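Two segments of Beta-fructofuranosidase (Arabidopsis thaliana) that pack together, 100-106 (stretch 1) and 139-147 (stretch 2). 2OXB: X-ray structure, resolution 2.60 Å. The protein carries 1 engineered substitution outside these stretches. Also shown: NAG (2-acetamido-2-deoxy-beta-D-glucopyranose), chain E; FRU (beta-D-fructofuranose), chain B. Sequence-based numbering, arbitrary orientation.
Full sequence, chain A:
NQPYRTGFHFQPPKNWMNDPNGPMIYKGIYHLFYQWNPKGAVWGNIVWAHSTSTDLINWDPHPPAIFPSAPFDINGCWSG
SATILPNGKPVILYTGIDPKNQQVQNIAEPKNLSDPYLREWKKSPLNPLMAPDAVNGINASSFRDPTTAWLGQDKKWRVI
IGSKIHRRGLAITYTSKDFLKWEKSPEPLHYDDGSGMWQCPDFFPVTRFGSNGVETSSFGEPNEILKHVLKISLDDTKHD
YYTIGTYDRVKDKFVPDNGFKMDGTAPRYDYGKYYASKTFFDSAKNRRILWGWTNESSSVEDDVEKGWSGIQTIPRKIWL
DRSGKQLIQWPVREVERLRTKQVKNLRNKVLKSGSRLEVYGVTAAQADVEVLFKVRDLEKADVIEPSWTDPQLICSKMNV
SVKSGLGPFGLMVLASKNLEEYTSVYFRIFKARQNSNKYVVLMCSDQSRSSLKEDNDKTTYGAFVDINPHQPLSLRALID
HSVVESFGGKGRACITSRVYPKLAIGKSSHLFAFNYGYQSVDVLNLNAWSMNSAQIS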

# COMPACT_ATOMS: atom_id res chain seq x y z
N LYS A 100 -31.24 0.77 -9.87
CA LYS A 100 -31.07 0.04 -11.12
C LYS A 100 -29.60 -0.25 -11.32
O LYS A 100 -29.03 0.05 -12.37
N ASN A 101 -28.98 -0.80 -10.29
CA ASN A 101 -27.57 -1.17 -10.33
C ASN A 101 -26.67 -0.42 -11.32
O ASN A 101 -26.25 -0.99 -12.33
N GLN A 102 -26.36 0.84 -11.04
CA GLN A 102 -25.49 1.63 -11.90
C GLN A 102 -24.67 2.61 -11.07
O GLN A 102 -25.21 3.45 -10.34
N GLN A 103 -23.35 2.48 -11.17
CA GLN A 103 -22.43 3.31 -10.41
C GLN A 103 -22.54 4.82 -10.52
O GLN A 103 -22.02 5.43 -11.46
N VAL A 104 -23.20 5.40 -9.53
CA VAL A 104 -23.39 6.84 -9.46
C VAL A 104 -22.47 7.42 -8.38
O VAL A 104 -22.00 6.70 -7.51
N GLN A 105 -22.22 8.72 -8.47
CA GLN A 105 -21.38 9.42 -7.52
C GLN A 105 -22.20 10.31 -6.64
O GLN A 105 -22.97 11.14 -7.13
N ASN A 106 -22.01 10.15 -5.34
CA ASN A 106 -22.73 10.90 -4.32
C ASN A 106 -21.80 11.62 -3.39
O ASN A 106 -20.65 11.21 -3.23
N ASN A 139 -20.03 2.76 -19.40
CA ASN A 139 -20.36 1.52 -18.70
C ASN A 139 -20.83 1.90 -17.30
O ASN A 139 -20.01 2.15 -16.41
N ALA A 140 -22.14 1.95 -17.09
CA ALA A 140 -22.68 2.31 -15.78
C ALA A 140 -22.15 1.36 -14.71
O ALA A 140 -22.27 1.65 -13.52
N SER A 141 -21.59 0.23 -15.14
CA SER A 141 -21.04 -0.76 -14.21
C SER A 141 -19.53 -0.60 -14.10
O SER A 141 -18.84 -1.50 -13.62
N SER A 142 -19.03 0.54 -14.55
CA SER A 142 -17.61 0.82 -14.49
C SER A 142 -17.35 2.32 -14.40
O SER A 142 -16.67 2.89 -15.25
N PHE A 143 -17.89 2.94 -13.34
CA PHE A 143 -17.75 4.38 -13.08
C PHE A 143 -17.77 4.65 -11.57
O PHE A 143 -18.72 5.23 -11.03
N ARG A 144 -16.70 4.24 -10.90
CA ARG A 144 -16.62 4.41 -9.46
C ARG A 144 -15.24 4.81 -8.96
O ARG A 144 -14.30 4.97 -9.74
N ASP A 145 -15.15 4.96 -7.64
CA ASP A 145 -13.92 5.30 -6.95
C ASP A 145 -13.39 6.70 -7.19
O ASP A 145 -12.30 6.87 -7.73
N PRO A 146 -14.16 7.71 -6.80
CA PRO A 146 -13.76 9.11 -6.97
C PRO A 146 -12.66 9.47 -5.99
O PRO A 146 -12.70 9.11 -4.80
N THR A 147 -11.68 10.20 -6.50
CA THR A 147 -10.53 10.65 -5.73
C THR A 147 -10.87 11.91 -4.94
O THR A 147 -12.00 12.41 -4.96

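The contact is built around one buried glutamine. Gln103, at the start of the strand in stretch 1, points its CA-to-CB bond toward stretch 2 and gives up more surface to it than any other residue here. Its backbone and its side chain both engage the irregular segment. Gln103 N donates to Ala140 O at 2.7 Å, and Phe143 N donates to Gln103 OE1 at 2.5 Å, a short bond with an N-H...acceptor angle of 156°. With chi1 m (-71°), chi2 t (154°) and chi3 at 38°, the side chain supplies an acceptor to a backbone NH of a stretch without regular helix or strand.

Not every close neighbour of Gln103 OE1 is a bonding partner. Gln103 OE1 lies 3.3 Å from Ser142 N, but the angle is poor; the NH of Ser142 is instead satisfied within its own stretch, where Ser142 N donates to Asn139 O at 2.6 Å, closing a type I turn from Asn139 to Ser142. Gln103 OE1 also sits over one face of the Arg144 guanidinium, 3.2 Å from Arg144 NE, again at a poor angle. On the other amide atom, Gln103 NE2 is 2.9 Å from Ser141 O and 3.0 Å from Arg144 NH2, the latter a meeting of two donors.

Strand alternation sorts the rest of stretch 1. Gln103 and Gln105 point toward stretch 2, whereas Val104 (m) and Asn106 (m) point away, and Asn106 ND2 finds its hydrogen bond elsewhere in the structure. Gln105, with chi1 and chi2 both m, folds its aliphatic part against Phe143: CG of Gln105 comes within 3.8 Å of CE2 of Phe143. Phe143 leaves its backbone sideways with chi1 t, and Gln103 O lies at the edge of its ring, near the plane. Pro146, pointing toward stretch 1 with a C-gamma endo pucker, packs against the end of the Gln105 side chain. At the opening of the contact, apolar carbon suffices: Gln102 CB meets Ala140 CB at 3.5 Å, while Gln102 NE2 bonds to a residue just outside the stretches.

Stretch 2 also meets bound sugars. Asp145, whose CA-to-CB bond points away from stretch 1 and whose chi1 is m, accepts from the fructose through both oxygens, OD1 from FRU O4 and OD2 from FRU O3, each at 2.9 Å. Asn139, out of reach of stretch 1, has its ND2 covalently joined to NAG C1 at 1.5 Å, so the glycan starts at the first residue of the turn.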

# COMPACT_ATOMS: atom_id res chain seq x y z
CB LYS A 100 -31.64 0.83 -12.31
CG LYS A 100 -31.03 2.20 -12.55
CD LYS A 100 -31.60 2.85 -13.83
CE LYS A 100 -31.25 4.35 -13.94
NZ LYS A 100 -31.78 5.00 -15.18
CB ASN A 101 -27.47 -2.68 -10.57
CG ASN A 101 -27.71 -3.49 -9.31
OD1 ASN A 101 -26.80 -3.64 -8.48
ND2 ASN A 101 -28.93 -3.99 -9.14
CB GLN A 102 -26.30 2.37 -12.98
CG GLN A 102 -26.68 3.81 -12.64
CD GLN A 102 -27.62 4.43 -13.67
OE1 GLN A 102 -27.46 4.24 -14.87
NE2 GLN A 102 -28.58 5.21 -13.19
CB GLN A 103 -21.00 2.90 -10.72
CG GLN A 103 -20.66 1.57 -10.15
CD GLN A 103 -19.59 0.91 -10.93
OE1 GLN A 103 -18.66 1.56 -11.39
NE2 GLN A 103 -19.69 -0.41 -11.08
CB VAL A 104 -24.85 7.21 -9.12
CG1 VAL A 104 -25.75 6.85 -10.28
CG2 VAL A 104 -25.29 6.46 -7.87
CB GLN A 105 -20.34 10.26 -8.25
CG GLN A 105 -19.47 9.43 -9.13
CD GLN A 105 -18.84 8.29 -8.37
OE1 GLN A 105 -18.48 7.27 -8.95
NE2 GLN A 105 -18.69 8.45 -7.05
CB ASN A 106 -23.59 9.94 -3.52
CG ASN A 106 -24.45 9.09 -4.41
OD1 ASN A 106 -25.25 9.61 -5.18
ND2 ASN A 106 -24.28 7.77 -4.32
CB ASN A 139 -19.11 0.63 -18.59
CG ASN A 139 -19.09 -0.51 -19.60
OD1 ASN A 139 -19.27 -0.30 -20.79
ND2 ASN A 139 -18.84 -1.72 -19.11
CB ALA A 140 -24.21 2.26 -15.82
CB SER A 141 -21.37 -2.17 -14.69
OG SER A 141 -22.77 -2.38 -14.70
CB SER A 142 -16.90 0.24 -15.72
OG SER A 142 -16.09 -0.87 -15.33
CB PHE A 143 -18.91 5.14 -13.75
CG PHE A 143 -18.88 6.63 -13.52
CD1 PHE A 143 -17.75 7.38 -13.85
CD2 PHE A 143 -19.99 7.29 -13.03
CE1 PHE A 143 -17.73 8.77 -13.69
CE2 PHE A 143 -19.99 8.68 -12.87
CZ PHE A 143 -18.86 9.42 -13.20
CB ARG A 144 -17.06 3.10 -8.76
CG ARG A 144 -15.93 2.16 -8.33
CD ARG A 144 -15.39 1.27 -9.44
NE ARG A 144 -16.29 0.19 -9.78
CZ ARG A 144 -16.04 -0.73 -10.71
NH1 ARG A 144 -14.90 -0.68 -11.38
NH2 ARG A 144 -16.92 -1.68 -10.97
CB ASP A 145 -12.86 4.27 -7.29
CG ASP A 145 -13.31 2.89 -6.96
OD1 ASP A 145 -14.26 2.77 -6.15
OD2 ASP A 145 -12.73 1.92 -7.49
CB PRO A 146 -15.05 9.88 -6.72
CG PRO A 146 -15.75 9.03 -5.71
CD PRO A 146 -15.53 7.62 -6.24
CB THR A 147 -9.39 11.06 -6.66
OG1 THR A 147 -9.76 12.27 -7.34
CG2 THR A 147 -9.12 9.99 -7.66
C1 NAG E . -19.51 -2.91 -19.62
C2 NAG E . -19.13 -4.15 -18.78
C3 NAG E . -19.90 -5.40 -19.24
C4 NAG E . -21.40 -5.10 -19.30
C5 NAG E . -21.64 -3.86 -20.16
C6 NAG E . -23.09 -3.48 -20.24
C7 NAG E . -16.97 -4.49 -17.78
C8 NAG E . -16.74 -5.89 -17.22
N2 NAG E . -17.71 -4.40 -18.88
O3 NAG E . -19.65 -6.49 -18.36
O4 NAG E . -22.10 -6.21 -19.84
O5 NAG E . -20.93 -2.73 -19.62
O6 NAG E . -23.40 -2.50 -19.27
O7 NAG E . -16.49 -3.51 -17.22
C1 FRU B . -11.52 -2.63 -5.04
C2 FRU B . -13.02 -2.54 -5.37
C3 FRU B . -13.42 -1.11 -5.76
C4 FRU B . -14.84 -1.00 -5.27
C5 FRU B . -14.81 -1.91 -4.05
C6 FRU B . -16.05 -2.78 -3.91
O1 FRU B . -10.73 -2.37 -6.19
O2 FRU B . -13.57 -3.47 -6.38
O3 FRU B . -13.36 -0.85 -7.16
O4 FRU B . -15.18 0.35 -4.91
O5 FRU B . -13.70 -2.79 -4.18
O6 FRU B . -17.13 -1.95 -3.54